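Suppressor of fused family protein (Neisseria gonorrhoeae, PDB 3K5J) is of unknown function but resembles the N-terminal domain of human Suppressor of fused and may, like it, act through protein binding. Local coordinates at residues F24-F38 / I79-H91. Numbering follows the deposited sequence. Where two conformers were deposited one is given.
Sequences FTWTLGRIVEELPDF and IETLAMLASASMH
Ile79 CD1 sits over the centre of the Phe24 ring in a CH-pi contact, 3.7 Å from the centroid and almost on the ring normal, while Ala86 CB lies over the centre of one face of Phe38, also a CH-pi contact. Trp26 has Ile31 CG1, in the conformer given, over one face and the carbonyl oxygens of Leu28 and Ile79 in plane at its edge. Its CZ2 also meets Ala83 CB at 3.5 Å, and Ile79 CG2 touches the same corner of the indole. Ile79 thus serves two rings with two branches: with CG1 beside its backbone N (chi1 -58°), CD1 reaches Phe24 while CG2 turns to Trp26. The axes of helix 30-34 and segment 79-91 approach to 9.8 Å, 27° from parallel. Leu35, just past the short helix, rests CD2 on the Ala86 methyl, and Phe62 lies against its side chain. At the partly exposed margin, Ser87 OG donates to Glu34 OE1 on its syn side at 2.6 Å, 26° out of the carboxylate plane; one water donates to both Glu34 OE2 and Ser87 OG. Small alanines on helix 77-91 of this Sufu-like fold thus admit bulky side chains from the connection between antiparallel strands 21-24 and 39-43, and one direct hydrogen bond, doubled by a water bridge, fastens its outer margin.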
loop_
_atom_site.group_PDB
_atom_site.type_symbol
_atom_site.label_atom_id
_atom_site.label_comp_id
_atom_site.label_asym_id
_atom_site.label_seq_id
_atom_site.Cartn_x
_atom_site.Cartn_y
_atom_site.Cartn_z
ATOM N N PHE A 24 4.889 -3.029 14.296
ATOM C CA PHE A 24 3.993 -2.169 15.084
ATOM C C PHE A 24 2.726 -2.937 15.405
ATOM O O PHE A 24 2.261 -3.801 14.630
ATOM C CB PHE A 24 3.636 -0.923 14.310
ATOM C CG PHE A 24 4.831 -0.074 13.979
ATOM C CD1 PHE A 24 5.297 0.838 14.915
ATOM C CD2 PHE A 24 5.502 -0.201 12.812
ATOM C CE1 PHE A 24 6.386 1.629 14.630
ATOM C CE2 PHE A 24 6.620 0.611 12.538
ATOM C CZ PHE A 24 7.045 1.482 13.447
ATOM N N THR A 25 2.166 -2.627 16.570
ATOM C CA THR A 25 0.951 -3.224 17.079
ATOM C C THR A 25 0.044 -2.176 17.726
ATOM O O THR A 25 0.456 -1.027 17.937
ATOM C CB THR A 25 1.281 -4.311 18.161
ATOM O OG1 THR A 25 1.865 -3.659 19.280
ATOM C CG2 THR A 25 2.213 -5.428 17.655
ATOM N N TRP A 26 -1.194 -2.576 18.009
ATOM C CA TRP A 26 -2.160 -1.727 18.723
ATOM C C TRP A 26 -2.643 -2.419 19.989
ATOM O O TRP A 26 -2.923 -3.618 20.002
ATOM C CB TRP A 26 -3.378 -1.409 17.866
ATOM C CG TRP A 26 -3.111 -0.415 16.779
ATOM C CD1 TRP A 26 -3.490 0.898 16.787
ATOM C CD2 TRP A 26 -2.464 -0.631 15.496
ATOM N NE1 TRP A 26 -3.096 1.510 15.610
ATOM C CE2 TRP A 26 -2.451 0.604 14.815
ATOM C CE3 TRP A 26 -1.861 -1.727 14.875
ATOM C CZ2 TRP A 26 -1.919 0.746 13.536
ATOM C CZ3 TRP A 26 -1.292 -1.562 13.628
ATOM C CH2 TRP A 26 -1.302 -0.314 12.992
ATOM N N THR A 27 -2.759 -1.649 21.057
ATOM C CA THR A 27 -3.432 -2.109 22.271
ATOM C C THR A 27 -4.719 -1.299 22.537
ATOM O O THR A 27 -5.494 -1.662 23.393
ATOM C CB THR A 27 -2.494 -2.081 23.493
ATOM O OG1 THR A 27 -2.038 -0.742 23.711
ATOM C CG2 THR A 27 -1.297 -3.018 23.328
ATOM N N LEU A 28 -4.959 -0.267 21.733
ATOM C CA LEU A 28 -6.106 0.571 21.775
ATOM C C LEU A 28 -6.423 0.987 20.362
ATOM O O LEU A 28 -5.500 1.243 19.595
ATOM C CB LEU A 28 -5.691 1.844 22.544
ATOM C CG LEU A 28 -6.693 2.799 23.091
ATOM C CD1 LEU A 28 -7.363 2.125 24.279
ATOM C CD2 LEU A 28 -5.905 4.032 23.478
ATOM N N GLY A 29 -7.686 1.107 20.023
ATOM C CA GLY A 29 -8.046 1.574 18.656
ATOM C C GLY A 29 -8.960 0.625 17.901
ATOM O O GLY A 29 -9.323 -0.459 18.412
ATOM N N ARG A 30 -9.341 1.051 16.699
ATOM C CA ARG A 30 -10.281 0.306 15.903
ATOM C C ARG A 30 -9.817 -1.106 15.652
ATOM O O ARG A 30 -10.627 -2.006 15.577
ATOM C CB ARG A 30 -10.575 1.016 14.600
ATOM C CG ARG A 30 -9.452 1.049 13.619
ATOM C CD ARG A 30 -9.738 2.122 12.574
ATOM N NE ARG A 30 -9.367 3.428 13.097
ATOM C CZ ARG A 30 -9.526 4.586 12.437
ATOM N NH1 ARG A 30 -10.084 4.630 11.254
ATOM N NH2 ARG A 30 -9.097 5.694 12.981
ATOM N N ILE A 31 -8.493 -1.253 15.577
ATOM C CA ILE A 31 -7.841 -2.526 15.296
ATOM C C ILE A 31 -8.218 -3.626 16.279
ATOM O O ILE A 31 -8.514 -4.768 15.910
ATOM C CB ILE A 31 -6.311 -2.340 15.314
ATOM C CG1 ILE A 31 -5.882 -1.591 14.059
ATOM C CG2 ILE A 31 -5.604 -3.706 15.386
ATOM C CD1 ILE A 31 -6.452 -2.187 12.739
ATOM N N VAL A 32 -8.209 -3.246 17.538
ATOM C CA VAL A 32 -8.348 -4.184 18.660
ATOM C C VAL A 32 -9.691 -4.907 18.586
ATOM O O VAL A 32 -9.718 -6.118 18.777
ATOM C CB VAL A 32 -8.160 -3.467 19.988
ATOM C CG1 VAL A 32 -8.347 -4.419 21.133
ATOM C CG2 VAL A 32 -6.748 -2.845 20.017
ATOM N N GLU A 33 -10.761 -4.211 18.211
ATOM C CA GLU A 33 -12.087 -4.898 18.002
ATOM C C GLU A 33 -12.264 -5.460 16.607
ATOM O O GLU A 33 -12.741 -6.584 16.392
ATOM C CB GLU A 33 -13.259 -3.980 18.336
ATOM N N GLU A 34 -11.797 -4.735 15.627
ATOM C CA GLU A 34 -12.160 -5.024 14.255
ATOM C C GLU A 34 -11.243 -6.016 13.563
ATOM O O GLU A 34 -11.685 -6.739 12.660
ATOM C CB GLU A 34 -12.250 -3.754 13.443
ATOM C CG GLU A 34 -13.365 -2.822 13.966
ATOM C CD GLU A 34 -13.519 -1.607 13.101
ATOM O OE1 GLU A 34 -13.466 -1.737 11.829
ATOM O OE2 GLU A 34 -13.802 -0.533 13.694
ATOM N N LEU A 35 -9.973 -6.022 13.938
ATOM C CA LEU A 35 -9.026 -6.945 13.331
ATOM C C LEU A 35 -7.913 -7.244 14.326
ATOM O O LEU A 35 -6.782 -6.765 14.214
ATOM C CB LEU A 35 -8.501 -6.470 11.990
ATOM C CG LEU A 35 -7.684 -7.436 11.130
ATOM C CD1 LEU A 35 -8.484 -8.716 10.819
ATOM C CD2 LEU A 35 -7.237 -6.760 9.826
ATOM N N PRO A 36 -8.253 -8.040 15.358
ATOM C CA PRO A 36 -7.310 -8.306 16.417
ATOM C C PRO A 36 -5.955 -8.798 15.884
ATOM O O PRO A 36 -5.908 -9.580 14.940
ATOM C CB PRO A 36 -8.005 -9.362 17.248
ATOM C CG PRO A 36 -9.456 -9.173 16.980
ATOM C CD PRO A 36 -9.547 -8.720 15.595
ATOM N N ASP A 37 -4.898 -8.318 16.513
ATOM C CA ASP A 37 -3.504 -8.680 16.206
ATOM C C ASP A 37 -2.949 -8.078 14.913
ATOM O O ASP A 37 -1.799 -8.346 14.571
ATOM C CB ASP A 37 -3.243 -10.192 16.179
ATOM C CG ASP A 37 -3.700 -10.871 17.418
ATOM O OD1 ASP A 37 -3.342 -10.385 18.505
ATOM O OD2 ASP A 37 -4.441 -11.910 17.291
ATOM N N PHE A 38 -3.706 -7.207 14.257
ATOM C CA PHE A 38 -3.207 -6.559 13.044
ATOM C C PHE A 38 -1.894 -5.860 13.322
ATOM O O PHE A 38 -1.717 -5.185 14.344
ATOM C CB PHE A 38 -4.228 -5.525 12.539
ATOM C CG PHE A 38 -3.784 -4.764 11.314
ATOM C CD1 PHE A 38 -3.811 -5.346 10.060
ATOM C CD2 PHE A 38 -3.407 -3.435 11.429
ATOM C CE1 PHE A 38 -3.418 -4.655 8.960
ATOM C CE2 PHE A 38 -3.056 -2.715 10.305
ATOM C CZ PHE A 38 -3.037 -3.331 9.067
ATOM N N ILE A 79 1.255 4.181 8.955
ATOM C CA ILE A 79 0.762 3.277 9.958
ATOM C C ILE A 79 -0.734 3.569 10.201
ATOM O O ILE A 79 -1.573 2.652 10.225
ATOM C CB ILE A 79 1.562 3.382 11.291
ATOM C CG1 ILE A 79 3.045 3.098 11.031
ATOM C CG2 ILE A 79 1.029 2.421 12.299
ATOM C CD1 ILE A 79 3.950 3.447 12.216
ATOM N N GLU A 80 -1.049 4.865 10.310
ATOM C CA GLU A 80 -2.410 5.325 10.545
ATOM C C GLU A 80 -3.316 4.942 9.354
ATOM O O GLU A 80 -4.442 4.433 9.510
ATOM C CB GLU A 80 -2.390 6.862 10.736
ATOM C CG GLU A 80 -1.573 7.390 11.928
ATOM C CD GLU A 80 -1.014 8.823 11.776
ATOM O OE1 GLU A 80 -1.337 9.553 10.776
ATOM O OE2 GLU A 80 -0.200 9.205 12.687
ATOM N N THR A 81 -2.815 5.167 8.152
ATOM C CA THR A 81 -3.567 4.855 6.917
ATOM C C THR A 81 -3.873 3.370 6.840
ATOM O O THR A 81 -4.996 2.969 6.555
ATOM C CB THR A 81 -2.748 5.279 5.671
ATOM O OG1 THR A 81 -2.665 6.703 5.675
ATOM C CG2 THR A 81 -3.361 4.800 4.393
ATOM N N LEU A 82 -2.868 2.536 7.135
ATOM C CA LEU A 82 -3.072 1.101 7.009
ATOM C C LEU A 82 -4.059 0.568 8.058
ATOM O O LEU A 82 -4.829 -0.344 7.746
ATOM C CB LEU A 82 -1.749 0.346 7.020
ATOM C CG LEU A 82 -0.899 0.524 5.756
ATOM C CD1 LEU A 82 0.532 -0.011 5.936
ATOM C CD2 LEU A 82 -1.545 -0.127 4.541
ATOM N N ALA A 83 -4.073 1.132 9.274
ATOM C CA ALA A 83 -5.093 0.755 10.259
ATOM C C ALA A 83 -6.510 1.095 9.770
ATOM O O ALA A 83 -7.446 0.306 9.891
ATOM C CB ALA A 83 -4.828 1.366 11.633
HETATM N N MSE A 84 -6.651 2.260 9.171
HETATM C CA MSE A 84 -7.929 2.685 8.587
HETATM C C MSE A 84 -8.340 1.708 7.494
HETATM O O MSE A 84 -9.509 1.299 7.419
HETATM C CB MSE A 84 -7.790 4.101 8.051
HETATM C CG MSE A 84 -8.995 4.570 7.242
HETATM SE SE MSE A 84 -8.719 6.244 6.337
HETATM C CE MSE A 84 -7.597 5.610 4.930
ATOM N N LEU A 85 -7.379 1.327 6.632
ATOM C CA LEU A 85 -7.681 0.400 5.529
ATOM C C LEU A 85 -8.005 -1.016 6.005
ATOM O O LEU A 85 -8.808 -1.705 5.386
ATOM C CB LEU A 85 -6.575 0.402 4.417
ATOM C CG LEU A 85 -6.363 1.779 3.772
ATOM C CD1 LEU A 85 -5.267 1.699 2.678
ATOM C CD2 LEU A 85 -7.648 2.364 3.206
ATOM N N ALA A 86 -7.402 -1.451 7.086
ATOM C CA ALA A 86 -7.718 -2.734 7.688
ATOM C C ALA A 86 -9.206 -2.735 8.071
ATOM O O ALA A 86 -9.925 -3.684 7.775
ATOM C CB ALA A 86 -6.861 -2.962 8.934
ATOM N N SER A 87 -9.660 -1.688 8.760
ATOM C CA SER A 87 -11.086 -1.572 9.119
ATOM C C SER A 87 -11.964 -1.572 7.876
ATOM O O SER A 87 -12.975 -2.299 7.803
ATOM C CB SER A 87 -11.312 -0.271 9.903
ATOM O OG SER A 87 -12.708 -0.011 10.027
ATOM N N ALA A 88 -11.618 -0.736 6.903
ATOM C CA ALA A 88 -12.417 -0.587 5.677
ATOM C C ALA A 88 -12.508 -1.885 4.884
ATOM O O ALA A 88 -13.577 -2.268 4.356
ATOM C CB ALA A 88 -11.880 0.524 4.811
ATOM N N SER A 89 -11.390 -2.612 4.821
ATOM C CA SER A 89 -11.351 -3.832 4.012
ATOM C C SER A 89 -12.188 -4.947 4.642
ATOM O O SER A 89 -12.676 -5.831 3.918
ATOM C CB SER A 89 -9.899 -4.285 3.793
ATOM O OG SER A 89 -9.355 -4.766 4.990
HETATM N N MSE A 90 -12.322 -4.961 5.973
HETATM C CA MSE A 90 -13.172 -5.942 6.652
HETATM C C MSE A 90 -14.656 -5.655 6.396
HETATM O O MSE A 90 -15.464 -6.581 6.303
HETATM C CB MSE A 90 -12.893 -5.988 8.157
HETATM C CG MSE A 90 -11.523 -6.581 8.549
HETATM SE SE MSE A 90 -11.021 -8.335 7.791
HETATM C CE MSE A 90 -9.878 -7.822 6.269
ATOM N N HIS A 91 -15.005 -4.380 6.242
ATOM C CA HIS A 91 -16.402 -3.983 5.972
ATOM C C HIS A 91 -16.794 -4.051 4.508
ATOM O O HIS A 91 -17.939 -4.397 4.160
ATOM C CB HIS A 91 -16.663 -2.599 6.523
ATOM C CG HIS A 91 -16.780 -2.580 8.005
ATOM N ND1 HIS A 91 -16.089 -1.695 8.792
ATOM C CD2 HIS A 91 -17.483 -3.371 8.854
ATOM C CE1 HIS A 91 -16.425 -1.881 10.057
ATOM N NE2 HIS A 91 -17.237 -2.917 10.127
HETATM O O HOH W 1 -13.711 1.771 12.128
#